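Local coordinates for 432aa long hypothetical deoxyribodipyrimidine photolyase (Sulfolobus tokodaii, PDB 2E0I), which probably repairs cyclobutane pyrimidine dimers in DNA by light-driven catalysis at one FAD, a second FAD being implicated as the light-harvesting cofactor, at residues 51-56 with 183-188; 142-147 with 240-245; 376-381 with 394-399. All coordinates share one frame; numbering follows the deposited sequence.

Interaction 1: 51-56 with 183-188; sequences VSFMIN and PLFRGG. With FAD (flavin-adenine dinucleotide), chain F.
Phe-53, on helix 48-66 of the Rossmann-like alpha/beta domain, meets Gly-187 in the linker leading to helix 189-196. In the compact part of the contact Gly-187 CA lies over one face of the Phe-53 ring in a CH-pi contact, 3.6 Å from the ring centroid and 15° off the ring normal, offset toward the rim. A chi1 of -172° puts CG anti to the backbone N, and the far end of the ring comes nearer the linker. At its edge, near the ring plane, Phe-185 CB packs 3.7 Å from Phe-53 CD2. Asn-56 belongs to this close part too, its CB 3.2 Å from Arg-186 O. Gly-187 adopts a positive phi (77°).

Toward solvent the fit is looser. Arg-186 is exposed, its CB directed away from the helix, and a water links Asn-56 ND2 to Phe-185 O by two weak bonds; firmer partners of the amide are Glu-181 for ND2 and Lys-178 for OD1. The helix also faces the second FAD: Met-54 SD lies over the flavin ring system, 3.7 Å from its N10, and Val-51 CG2 sits 3.6 Å from the flavin methyl C7M.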
loop_
_atom_site.group_PDB
_atom_site.type_symbol
_atom_site.label_atom_id
_atom_site.label_comp_id
_atom_site.label_asym_id
_atom_site.label_seq_id
_atom_site.Cartn_x
_atom_site.Cartn_y
_atom_site.Cartn_z
ATOM N N VAL A 51 5.381 -8.923 2.636
ATOM C CA VAL A 51 5.544 -9.762 3.806
ATOM C C VAL A 51 6.964 -9.698 4.363
ATOM O O VAL A 51 7.157 -9.596 5.581
ATOM C CB VAL A 51 5.152 -11.211 3.475
ATOM C CG1 VAL A 51 5.435 -12.118 4.644
ATOM C CG2 VAL A 51 3.675 -11.262 3.152
ATOM N N SER A 52 7.956 -9.747 3.484
ATOM C CA SER A 52 9.343 -9.692 3.928
ATOM C C SER A 52 9.611 -8.373 4.633
ATOM O O SER A 52 10.269 -8.327 5.682
ATOM C CB SER A 52 10.277 -9.824 2.738
ATOM O OG SER A 52 10.053 -11.055 2.096
ATOM N N PHE A 53 9.097 -7.300 4.044
ATOM C CA PHE A 53 9.253 -5.976 4.611
ATOM C C PHE A 53 8.634 -5.922 6.002
ATOM O O PHE A 53 9.214 -5.351 6.931
ATOM C CB PHE A 53 8.587 -4.945 3.713
ATOM C CG PHE A 53 8.853 -3.527 4.124
ATOM C CD1 PHE A 53 8.231 -2.983 5.226
ATOM C CD2 PHE A 53 9.729 -2.730 3.392
ATOM C CE1 PHE A 53 8.469 -1.669 5.595
ATOM C CE2 PHE A 53 9.969 -1.412 3.757
ATOM C CZ PHE A 53 9.335 -0.886 4.861
ATOM N N MET A 54 7.453 -6.512 6.145
ATOM C CA MET A 54 6.776 -6.533 7.434
ATOM C C MET A 54 7.596 -7.353 8.452
ATOM O O MET A 54 7.845 -6.905 9.574
ATOM C CB MET A 54 5.389 -7.127 7.251
ATOM C CG MET A 54 4.566 -7.186 8.497
ATOM S SD MET A 54 3.024 -8.025 8.129
ATOM C CE MET A 54 3.534 -9.732 8.346
ATOM N N ILE A 55 8.014 -8.555 8.062
ATOM C CA ILE A 55 8.820 -9.397 8.937
ATOM C C ILE A 55 10.109 -8.640 9.348
ATOM O O ILE A 55 10.477 -8.597 10.523
ATOM C CB ILE A 55 9.237 -10.708 8.223
ATOM C CG1 ILE A 55 8.023 -11.385 7.573
ATOM C CG2 ILE A 55 9.885 -11.654 9.223
ATOM C CD1 ILE A 55 7.071 -11.998 8.557
ATOM N N ASN A 56 10.807 -8.055 8.382
ATOM C CA ASN A 56 12.011 -7.309 8.724
ATOM C C ASN A 56 11.682 -6.178 9.704
ATOM O O ASN A 56 12.409 -5.949 10.674
ATOM C CB ASN A 56 12.673 -6.734 7.475
ATOM C CG ASN A 56 13.441 -7.775 6.697
ATOM O OD1 ASN A 56 14.020 -8.694 7.279
ATOM N ND2 ASN A 56 13.467 -7.632 5.371
ATOM N N PRO A 183 15.068 -6.209 -3.271
ATOM C CA PRO A 183 16.450 -5.731 -3.245
ATOM C C PRO A 183 16.474 -4.231 -2.988
ATOM O O PRO A 183 17.526 -3.647 -2.729
ATOM C CB PRO A 183 16.947 -6.065 -4.646
ATOM C CG PRO A 183 15.718 -5.868 -5.483
ATOM C CD PRO A 183 14.657 -6.556 -4.646
ATOM N N LEU A 184 15.300 -3.620 -3.039
ATOM C CA LEU A 184 15.181 -2.181 -2.891
ATOM C C LEU A 184 14.808 -1.640 -1.502
ATOM O O LEU A 184 14.912 -0.435 -1.255
ATOM C CB LEU A 184 14.189 -1.704 -3.948
ATOM C CG LEU A 184 13.934 -0.226 -4.127
ATOM C CD1 LEU A 184 15.264 0.501 -4.261
ATOM C CD2 LEU A 184 13.046 -0.027 -5.354
ATOM N N PHE A 185 14.376 -2.516 -0.602
ATOM C CA PHE A 185 13.991 -2.101 0.746
ATOM C C PHE A 185 14.535 -3.082 1.757
ATOM O O PHE A 185 14.831 -4.229 1.425
ATOM C CB PHE A 185 12.462 -2.068 0.917
ATOM C CG PHE A 185 11.760 -1.140 -0.022
ATOM C CD1 PHE A 185 11.440 -1.554 -1.305
ATOM C CD2 PHE A 185 11.456 0.161 0.369
ATOM C CE1 PHE A 185 10.831 -0.684 -2.195
ATOM C CE2 PHE A 185 10.846 1.046 -0.510
ATOM C CZ PHE A 185 10.532 0.625 -1.796
ATOM N N ARG A 186 14.649 -2.643 2.999
ATOM C CA ARG A 186 15.135 -3.523 4.039
ATOM C C ARG A 186 14.166 -3.518 5.200
ATOM O O ARG A 186 14.281 -4.342 6.098
ATOM C CB ARG A 186 16.538 -3.102 4.480
ATOM C CG ARG A 186 17.552 -3.245 3.342
ATOM C CD ARG A 186 18.975 -2.875 3.732
ATOM N NE ARG A 186 19.652 -3.902 4.513
ATOM C CZ ARG A 186 20.877 -3.802 5.033
ATOM N NH1 ARG A 186 21.371 -4.824 5.724
ATOM N NH2 ARG A 186 21.608 -2.700 4.879
ATOM N N GLY A 187 13.201 -2.600 5.166
ATOM C CA GLY A 187 12.212 -2.518 6.229
ATOM C C GLY A 187 12.752 -1.867 7.486
ATOM O O GLY A 187 13.931 -1.536 7.535
ATOM N N GLY A 188 11.895 -1.681 8.493
ATOM C CA GLY A 188 12.320 -1.067 9.744
ATOM C C GLY A 188 12.290 0.461 9.778
ATOM O O GLY A 188 12.453 1.135 8.748
HETATM P PA FAD F . -4.672 -7.797 4.344
HETATM O O1A FAD F . -4.601 -6.974 3.115
HETATM O O2A FAD F . -3.685 -8.828 4.729
HETATM O O5B FAD F . -5.831 -8.790 3.827
HETATM C C5B FAD F . -6.514 -9.649 4.747
HETATM C C4B FAD F . -7.659 -10.408 4.070
HETATM O O4B FAD F . -8.274 -9.529 3.109
HETATM C C3B FAD F . -7.145 -11.606 3.269
HETATM O O3B FAD F . -8.200 -12.559 3.105
HETATM C C2B FAD F . -6.813 -10.943 1.933
HETATM O O2B FAD F . -6.826 -11.930 0.899
HETATM C C1B FAD F . -8.046 -10.050 1.787
HETATM N N9A FAD F . -7.827 -8.964 0.801
HETATM C C8A FAD F . -6.805 -8.110 0.793
HETATM N N7A FAD F . -6.947 -7.238 -0.201
HETATM C C5A FAD F . -8.075 -7.534 -0.837
HETATM C C6A FAD F . -8.756 -6.980 -1.914
HETATM N N6A FAD F . -8.247 -5.941 -2.568
HETATM N N1A FAD F . -9.919 -7.523 -2.302
HETATM C C2A FAD F . -10.419 -8.579 -1.682
HETATM N N3A FAD F . -9.795 -9.132 -0.656
HETATM C C4A FAD F . -8.633 -8.638 -0.206
HETATM N N1 FAD F . -1.143 -8.047 10.288
HETATM C C2 FAD F . -1.235 -8.912 11.385
HETATM O O2 FAD F . -1.639 -8.493 12.468
HETATM N N3 FAD F . -0.911 -10.265 11.227
HETATM C C4 FAD F . -0.509 -10.752 9.976
HETATM O O4 FAD F . -0.219 -11.941 9.844
HETATM C C4X FAD F . -0.437 -9.893 8.884
HETATM N N5 FAD F . -0.101 -10.387 7.616
HETATM C C5X FAD F . -0.051 -9.527 6.511
HETATM C C6 FAD F . 0.196 -10.044 5.243
HETATM C C7 FAD F . 0.155 -9.215 4.124
HETATM C C7M FAD F . 0.424 -9.810 2.740
HETATM C C8 FAD F . -0.129 -7.861 4.282
HETATM C C8M FAD F . -0.182 -6.923 3.075
HETATM C C9 FAD F . -0.367 -7.344 5.553
HETATM C C9A FAD F . -0.329 -8.171 6.672
HETATM N N10 FAD F . -0.622 -7.670 7.951
HETATM C C10 FAD F . -0.747 -8.544 9.039
HETATM C "C1'" FAD F . -0.888 -6.227 8.155
HETATM C "C2'" FAD F . -2.326 -5.833 7.820
HETATM O "O2'" FAD F . -2.318 -4.761 6.871
HETATM C "C3'" FAD F . -3.079 -5.417 9.088
HETATM O "O3'" FAD F . -3.178 -6.538 9.972
HETATM C "C4'" FAD F . -4.482 -4.911 8.747
HETATM O "O4'" FAD F . -5.067 -4.333 9.918
HETATM C "C5'" FAD F . -5.368 -6.052 8.241
HETATM O "O5'" FAD F . -6.309 -5.593 7.268
HETATM P P FAD F . -5.940 -5.660 5.701
HETATM O O1P FAD F . -7.180 -5.354 4.952
HETATM O O2P FAD F . -4.735 -4.843 5.436
HETATM O O3P FAD F . -5.611 -7.225 5.521
HETATM O O HOH W 1 12.333 -5.786 2.750
#

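Interaction 2: 142-147 with 240-245; sequences SFYNEV and FVRELY. With FAD (flavin-adenine dinucleotide), chain E.
Val-147 N donates to Phe-143 O at 2.9 Å, a helical backbone bond joining two residues whose side chains both meet Tyr-245. The contact is a steep helix-helix crossing between helix 140-147, in the photolyase family region, and helix 238-256 of the FAD-binding region: the axes of the two segments approach to 10.7 Å with their directions 112° apart. No hydrogen bond spans the two segments, and aromatic packing carries the interface.

Tyr-144 reaches across with CG anti to the backbone N (chi1 -178°), and two residues of the other helix receive its ring differently. Its CD1-CE1 edge is turned toward the face of Tyr-245 in an offset edge-to-face pair, centroids 5.3 Å apart and planes at 60°. Over one face of Tyr-144 comes Arg-242 CG, 3.5 Å from the ring centroid in a CH-pi contact. Only the aliphatic part of the arginine is used here; beyond the bend at chi3 the guanidinium leads away, and its NH2 forms a salt bridge with Glu-239.

Val-147 CG1 packs 3.9 Å from Tyr-245 CE1 and also covers one face of the Phe-143 ring. Away from this interface, helix 238-256 touches the FAD that is probably catalytic, as in other photolyases. There the carboxylate of Glu-243 pairs with Arg-205, and Glu-243 CB approaches O4B of the adenosine ribose to 3.3 Å.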
loop_
_atom_site.group_PDB
_atom_site.type_symbol
_atom_site.label_atom_id
_atom_site.label_comp_id
_atom_site.label_asym_id
_atom_site.label_seq_id
_atom_site.Cartn_x
_atom_site.Cartn_y
_atom_site.Cartn_z
ATOM N N SER A 142 -11.773 18.926 -2.874
ATOM C CA SER A 142 -12.756 19.435 -1.928
ATOM C C SER A 142 -12.321 19.023 -0.514
ATOM O O SER A 142 -12.292 19.840 0.408
ATOM C CB SER A 142 -14.136 18.849 -2.262
ATOM O OG SER A 142 -15.112 19.203 -1.296
ATOM N N PHE A 143 -11.973 17.744 -0.376
ATOM C CA PHE A 143 -11.524 17.136 0.880
ATOM C C PHE A 143 -10.301 17.818 1.487
ATOM O O PHE A 143 -10.295 18.186 2.663
ATOM C CB PHE A 143 -11.204 15.654 0.634
ATOM C CG PHE A 143 -10.545 14.971 1.793
ATOM C CD1 PHE A 143 -11.247 14.733 2.969
ATOM C CD2 PHE A 143 -9.212 14.581 1.714
ATOM C CE1 PHE A 143 -10.629 14.116 4.055
ATOM C CE2 PHE A 143 -8.581 13.963 2.792
ATOM C CZ PHE A 143 -9.288 13.730 3.964
ATOM N N TYR A 144 -9.261 17.956 0.671
ATOM C CA TYR A 144 -8.015 18.572 1.098
ATOM C C TYR A 144 -8.199 19.997 1.610
ATOM O O TYR A 144 -7.778 20.324 2.720
ATOM C CB TYR A 144 -7.004 18.558 -0.058
ATOM C CG TYR A 144 -5.652 19.136 0.296
ATOM C CD1 TYR A 144 -4.900 18.605 1.347
ATOM C CD2 TYR A 144 -5.129 20.220 -0.412
ATOM C CE1 TYR A 144 -3.665 19.136 1.685
ATOM C CE2 TYR A 144 -3.894 20.762 -0.083
ATOM C CZ TYR A 144 -3.165 20.216 0.969
ATOM O OH TYR A 144 -1.935 20.750 1.307
ATOM N N ASN A 145 -8.827 20.842 0.802
ATOM C CA ASN A 145 -9.054 22.230 1.193
ATOM C C ASN A 145 -9.773 22.363 2.521
ATOM O O ASN A 145 -9.423 23.216 3.327
ATOM C CB ASN A 145 -9.854 22.959 0.123
ATOM C CG ASN A 145 -9.109 23.059 -1.185
ATOM O OD1 ASN A 145 -9.634 23.587 -2.164
ATOM N ND2 ASN A 145 -7.874 22.550 -1.213
ATOM N N GLU A 146 -10.771 21.517 2.752
ATOM C CA GLU A 146 -11.536 21.572 3.990
ATOM C C GLU A 146 -10.769 20.997 5.184
ATOM O O GLU A 146 -10.690 21.622 6.247
ATOM C CB GLU A 146 -12.886 20.839 3.796
ATOM C CG GLU A 146 -13.887 20.931 4.975
ATOM C CD GLU A 146 -15.359 20.649 4.578
ATOM O OE1 GLU A 146 -16.198 20.476 5.489
ATOM O OE2 GLU A 146 -15.698 20.611 3.370
ATOM N N VAL A 147 -10.168 19.828 5.001
ATOM C CA VAL A 147 -9.460 19.169 6.093
ATOM C C VAL A 147 -8.038 19.661 6.408
ATOM O O VAL A 147 -7.587 19.582 7.553
ATOM C CB VAL A 147 -9.441 17.637 5.855
ATOM C CG1 VAL A 147 -8.296 17.255 4.919
ATOM C CG2 VAL A 147 -9.365 16.913 7.181
ATOM N N PHE A 240 4.449 17.455 -1.250
ATOM C CA PHE A 240 4.546 16.201 -0.524
ATOM C C PHE A 240 3.414 16.049 0.482
ATOM O O PHE A 240 2.831 14.966 0.616
ATOM C CB PHE A 240 5.885 16.121 0.198
ATOM C CG PHE A 240 6.051 14.885 1.029
ATOM C CD1 PHE A 240 6.476 13.697 0.450
ATOM C CD2 PHE A 240 5.764 14.908 2.396
ATOM C CE1 PHE A 240 6.614 12.553 1.211
ATOM C CE2 PHE A 240 5.897 13.766 3.173
ATOM C CZ PHE A 240 6.323 12.584 2.578
ATOM N N VAL A 241 3.108 17.128 1.195
ATOM C CA VAL A 241 2.033 17.082 2.179
ATOM C C VAL A 241 0.665 16.839 1.522
ATOM O O VAL A 241 -0.169 16.114 2.069
ATOM C CB VAL A 241 1.980 18.377 3.019
ATOM C CG1 VAL A 241 0.818 18.326 3.986
ATOM C CG2 VAL A 241 3.261 18.531 3.794
ATOM N N ARG A 242 0.428 17.423 0.351
ATOM C CA ARG A 242 -0.855 17.216 -0.302
ATOM C C ARG A 242 -0.958 15.757 -0.720
ATOM O O ARG A 242 -2.023 15.146 -0.611
ATOM C CB ARG A 242 -1.011 18.113 -1.532
ATOM C CG ARG A 242 -2.469 18.351 -1.943
ATOM C CD ARG A 242 -2.571 19.055 -3.289
ATOM N NE ARG A 242 -1.938 18.250 -4.317
ATOM C CZ ARG A 242 -0.786 18.513 -4.932
ATOM N NH1 ARG A 242 -0.336 17.655 -5.843
ATOM N NH2 ARG A 242 -0.097 19.620 -4.677
ATOM N N GLU A 243 0.143 15.189 -1.193
ATOM C CA GLU A 243 0.094 13.804 -1.611
ATOM C C GLU A 243 -0.050 12.866 -0.424
ATOM O O GLU A 243 -0.613 11.786 -0.533
ATOM C CB GLU A 243 1.311 13.466 -2.481
ATOM C CG GLU A 243 0.990 13.678 -3.971
ATOM C CD GLU A 243 2.182 13.534 -4.903
ATOM O OE1 GLU A 243 2.944 12.540 -4.766
ATOM O OE2 GLU A 243 2.339 14.419 -5.784
ATOM N N LEU A 244 0.428 13.296 0.729
ATOM C CA LEU A 244 0.312 12.483 1.926
ATOM C C LEU A 244 -1.171 12.351 2.250
ATOM O O LEU A 244 -1.634 11.315 2.728
ATOM C CB LEU A 244 1.032 13.168 3.082
ATOM C CG LEU A 244 1.723 12.278 4.104
ATOM C CD1 LEU A 244 2.674 11.310 3.405
ATOM C CD2 LEU A 244 2.494 13.160 5.059
ATOM N N TYR A 245 -1.916 13.417 1.980
ATOM C CA TYR A 245 -3.350 13.449 2.245
ATOM C C TYR A 245 -4.125 12.520 1.319
ATOM O O TYR A 245 -5.284 12.209 1.585
ATOM C CB TYR A 245 -3.876 14.892 2.142
ATOM C CG TYR A 245 -3.801 15.666 3.449
ATOM C CD1 TYR A 245 -4.690 15.397 4.486
ATOM C CD2 TYR A 245 -2.821 16.646 3.659
ATOM C CE1 TYR A 245 -4.612 16.073 5.703
ATOM C CE2 TYR A 245 -2.726 17.337 4.874
ATOM C CZ TYR A 245 -3.627 17.041 5.900
ATOM O OH TYR A 245 -3.540 17.682 7.133
HETATM P PA FAD E . 6.457 9.582 -3.771
HETATM O O1A FAD E . 7.852 9.779 -3.315
HETATM O O2A FAD E . 5.745 10.454 -4.731
HETATM O O5B FAD E . 5.785 10.120 -2.410
HETATM C C5B FAD E . 4.468 10.673 -2.386
HETATM C C4B FAD E . 3.700 10.140 -1.175
HETATM O O4B FAD E . 2.362 10.665 -1.129
HETATM C C3B FAD E . 3.580 8.618 -1.272
HETATM O O3B FAD E . 4.639 8.026 -0.515
HETATM C C2B FAD E . 2.267 8.390 -0.528
HETATM O O2B FAD E . 2.473 8.546 0.877
HETATM C C1B FAD E . 1.443 9.559 -1.072
HETATM N N9A FAD E . 0.924 9.284 -2.433
HETATM C C8A FAD E . 1.462 9.669 -3.589
HETATM N N7A FAD E . 0.661 9.317 -4.593
HETATM C C5A FAD E . -0.396 8.699 -4.074
HETATM C C6A FAD E . -1.545 8.115 -4.597
HETATM N N6A FAD E . -1.780 8.122 -5.905
HETATM N N1A FAD E . -2.426 7.546 -3.760
HETATM C C2A FAD E . -2.229 7.533 -2.453
HETATM N N3A FAD E . -1.151 8.084 -1.921
HETATM C C4A FAD E . -0.226 8.669 -2.697
HETATM N N1 FAD E . 0.342 3.371 -2.772
HETATM C C2 FAD E . 0.431 2.501 -1.678
HETATM O O2 FAD E . 0.998 2.849 -0.644
HETATM N N3 FAD E . -0.081 1.201 -1.777
HETATM C C4 FAD E . -0.669 0.781 -2.976
HETATM O O4 FAD E . -1.170 -0.340 -3.045
HETATM C C4X FAD E . -0.740 1.645 -4.064
HETATM N N5 FAD E . -1.252 1.181 -5.281
HETATM C C5X FAD E . -1.349 2.044 -6.380
HETATM C C6 FAD E . -1.877 1.564 -7.574
HETATM C C7 FAD E . -2.012 2.419 -8.663
HETATM C C7M FAD E . -2.625 1.873 -9.954
HETATM C C8 FAD E . -1.611 3.750 -8.556
HETATM C C8M FAD E . -1.772 4.721 -9.727
HETATM C C9 FAD E . -1.082 4.219 -7.357
HETATM C C9A FAD E . -0.952 3.375 -6.257
HETATM N N10 FAD E . -0.438 3.842 -5.033
HETATM C C10 FAD E . -0.242 2.943 -3.971
HETATM C "C1'" FAD E . -0.066 5.271 -4.873
HETATM C "C2'" FAD E . 1.373 5.682 -5.200
HETATM O "O2'" FAD E . 1.732 5.248 -6.514
HETATM C "C3'" FAD E . 2.382 5.155 -4.177
HETATM O "O3'" FAD E . 1.978 5.557 -2.865
HETATM C "C4'" FAD E . 3.784 5.708 -4.442
HETATM O "O4'" FAD E . 4.205 5.370 -5.767
HETATM C "C5'" FAD E . 4.793 5.153 -3.435
HETATM O "O5'" FAD E . 6.122 5.588 -3.742
HETATM P P FAD E . 6.776 6.874 -3.026
HETATM O O1P FAD E . 6.584 6.729 -1.565
HETATM O O2P FAD E . 8.156 7.005 -3.542
HETATM O O3P FAD E . 5.866 8.097 -3.555
#

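Interaction 3: 376-381 with 394-399; sequences PEAKFI and SIIHSI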
loop_
_atom_site.group_PDB
_atom_site.type_symbol
_atom_site.label_atom_id
_atom_site.label_comp_id
_atom_site.label_asym_id
_atom_site.label_seq_id
_atom_site.Cartn_x
_atom_site.Cartn_y
_atom_site.Cartn_z
ATOM N N PRO A 376 13.102 10.520 -21.573
ATOM C CA PRO A 376 13.707 11.024 -22.808
ATOM C C PRO A 376 14.961 10.282 -23.273
ATOM O O PRO A 376 15.181 10.116 -24.470
ATOM C CB PRO A 376 13.988 12.486 -22.472
ATOM C CG PRO A 376 14.285 12.434 -21.030
ATOM C CD PRO A 376 13.180 11.547 -20.521
ATOM N N GLU A 377 15.775 9.835 -22.327
ATOM C CA GLU A 377 17.006 9.134 -22.658
ATOM C C GLU A 377 16.779 7.635 -22.641
ATOM O O GLU A 377 17.693 6.862 -22.913
ATOM C CB GLU A 377 18.089 9.488 -21.640
ATOM C CG GLU A 377 17.941 10.877 -21.029
ATOM C CD GLU A 377 18.081 11.992 -22.054
ATOM O OE1 GLU A 377 17.484 11.877 -23.151
ATOM O OE2 GLU A 377 18.779 12.992 -21.759
ATOM N N ALA A 378 15.558 7.229 -22.315
ATOM C CA ALA A 378 15.214 5.816 -22.239
ATOM C C ALA A 378 16.086 5.107 -21.201
ATOM O O ALA A 378 16.267 3.892 -21.255
ATOM C CB ALA A 378 15.376 5.159 -23.603
ATOM N N LYS A 379 16.619 5.872 -20.250
ATOM C CA LYS A 379 17.456 5.295 -19.204
ATOM C C LYS A 379 16.691 4.276 -18.356
ATOM O O LYS A 379 17.215 3.200 -18.041
ATOM C CB LYS A 379 18.026 6.397 -18.301
ATOM C CG LYS A 379 19.125 7.235 -18.955
ATOM C CD LYS A 379 19.852 8.119 -17.929
ATOM C CE LYS A 379 21.052 8.870 -18.540
ATOM N NZ LYS A 379 20.682 9.899 -19.574
ATOM N N PHE A 380 15.457 4.618 -17.983
ATOM C CA PHE A 380 14.618 3.727 -17.183
ATOM C C PHE A 380 14.305 2.466 -17.973
ATOM O O PHE A 380 14.414 1.349 -17.461
ATOM C CB PHE A 380 13.302 4.404 -16.801
ATOM C CG PHE A 380 12.385 3.530 -15.987
ATOM C CD1 PHE A 380 12.745 3.127 -14.697
ATOM C CD2 PHE A 380 11.161 3.104 -16.505
ATOM C CE1 PHE A 380 11.894 2.310 -13.935
ATOM C CE2 PHE A 380 10.308 2.290 -15.752
ATOM C CZ PHE A 380 10.674 1.893 -14.468
ATOM N N ILE A 381 13.913 2.660 -19.225
ATOM C CA ILE A 381 13.586 1.555 -20.103
ATOM C C ILE A 381 14.781 0.626 -20.276
ATOM O O ILE A 381 14.651 -0.594 -20.157
ATOM C CB ILE A 381 13.124 2.081 -21.468
ATOM C CG1 ILE A 381 11.769 2.770 -21.303
ATOM C CG2 ILE A 381 13.034 0.950 -22.465
ATOM C CD1 ILE A 381 11.253 3.450 -22.541
ATOM N N SER A 394 16.263 7.231 -29.464
ATOM C CA SER A 394 15.494 7.686 -30.618
ATOM C C SER A 394 14.615 6.575 -31.200
ATOM O O SER A 394 13.426 6.766 -31.449
ATOM C CB SER A 394 16.458 8.199 -31.687
ATOM O OG SER A 394 15.763 8.591 -32.855
ATOM N N ILE A 395 15.214 5.410 -31.411
ATOM C CA ILE A 395 14.506 4.265 -31.957
ATOM C C ILE A 395 13.491 3.717 -30.962
ATOM O O ILE A 395 12.337 3.495 -31.316
ATOM C CB ILE A 395 15.498 3.143 -32.340
ATOM C CG1 ILE A 395 16.442 3.661 -33.431
ATOM C CG2 ILE A 395 14.744 1.894 -32.789
ATOM C CD1 ILE A 395 17.507 2.674 -33.862
ATOM N N ILE A 396 13.924 3.500 -29.721
ATOM C CA ILE A 396 13.044 2.977 -28.681
ATOM C C ILE A 396 11.730 3.753 -28.609
ATOM O O ILE A 396 10.666 3.157 -28.444
ATOM C CB ILE A 396 13.735 3.008 -27.300
ATOM C CG1 ILE A 396 14.850 1.964 -27.255
ATOM C CG2 ILE A 396 12.726 2.732 -26.197
ATOM C CD1 ILE A 396 15.631 1.968 -25.975
ATOM N N HIS A 397 11.806 5.077 -28.742
ATOM C CA HIS A 397 10.619 5.921 -28.697
ATOM C C HIS A 397 9.753 5.792 -29.948
ATOM O O HIS A 397 8.697 6.429 -30.052
ATOM C CB HIS A 397 11.006 7.386 -28.514
ATOM C CG HIS A 397 11.634 7.681 -27.192
ATOM N ND1 HIS A 397 11.100 7.238 -26.002
ATOM C CD2 HIS A 397 12.749 8.376 -26.869
ATOM C CE1 HIS A 397 11.861 7.647 -25.002
ATOM N NE2 HIS A 397 12.869 8.339 -25.501
ATOM N N SER A 398 10.190 4.970 -30.895
ATOM C CA SER A 398 9.442 4.775 -32.134
ATOM C C SER A 398 9.522 3.318 -32.513
ATOM O O SER A 398 9.214 2.945 -33.642
ATOM C CB SER A 398 10.056 5.605 -33.258
ATOM O OG SER A 398 10.232 6.945 -32.852
ATOM N N ILE A 399 9.942 2.500 -31.556
ATOM C CA ILE A 399 10.120 1.073 -31.771
ATOM C C ILE A 399 8.912 0.372 -32.402
ATOM O O ILE A 399 8.976 -0.814 -32.738
ATOM C CB ILE A 399 10.503 0.382 -30.448
ATOM C CG1 ILE A 399 11.250 -0.912 -30.739
ATOM C CG2 ILE A 399 9.260 0.108 -29.622
ATOM C CD1 ILE A 399 11.878 -1.505 -29.527
#
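His-397 and Pro-376 supply the polar component, a hydrogen bond from His-397 NE2 to Pro-376 O of 3.1 Å with an N-H...O angle of 159°. The acceptor lies almost in the imidazole plane, on the N-H of NE2. Seen from the carbonyl, however, the donor stands well above the peptide plane, 60° out of it. The other ring nitrogen, ND1, is hydrogen-bonded to Gln-371 NE2, which is consistent with a proton on NE2; bonds at both nitrogens would fix the rotation of the ring.

The apolar component centres on Ile-396, which offers two branches. CG2 meets Ile-381 CD1 at 4.0 Å, the two isoleucines sliding past each other in opposite directions. The longer branch, extended at chi2, brings Ile-396 CD1 to 4.0 Å from Ala-378 CB.

Outside the two segments, the Asp-375 carboxylate accepts hydrogen bonds from Phe-380 N and Ile-381 N, in the first turn of the helix that follows Ala-378 at the N-cap position. The start of helix 379-384 is thus joined to the C-terminal end of helix 393-396: two short helices consecutive in the chain, linked by a loop, in the largely helical FAD-binding region of photolyases.

The three contacts are separate, with centres 28 Å (interactions 1 and 2), 32 Å (1 and 3) and 35 Å (2 and 3) apart; their nearest atoms come no closer than about 9 Å, between 1 and 3. Interactions 1 and 2 alternate along the chain and lie on opposite sides of its centre; interaction 1 joins helix 48-66 to the loop before helix 189-196, interaction 2 helix 140-147 to helix 238-256. Each includes residues of an FAD pocket: 51-56 lines that of the probable antenna FAD, 240-245 that of the probably catalytic one. In interaction 1 the side chain of Phe-185 is about 7 Å from this other bound FAD. Interaction 3, centred about 30 Å from the chain centre, is local.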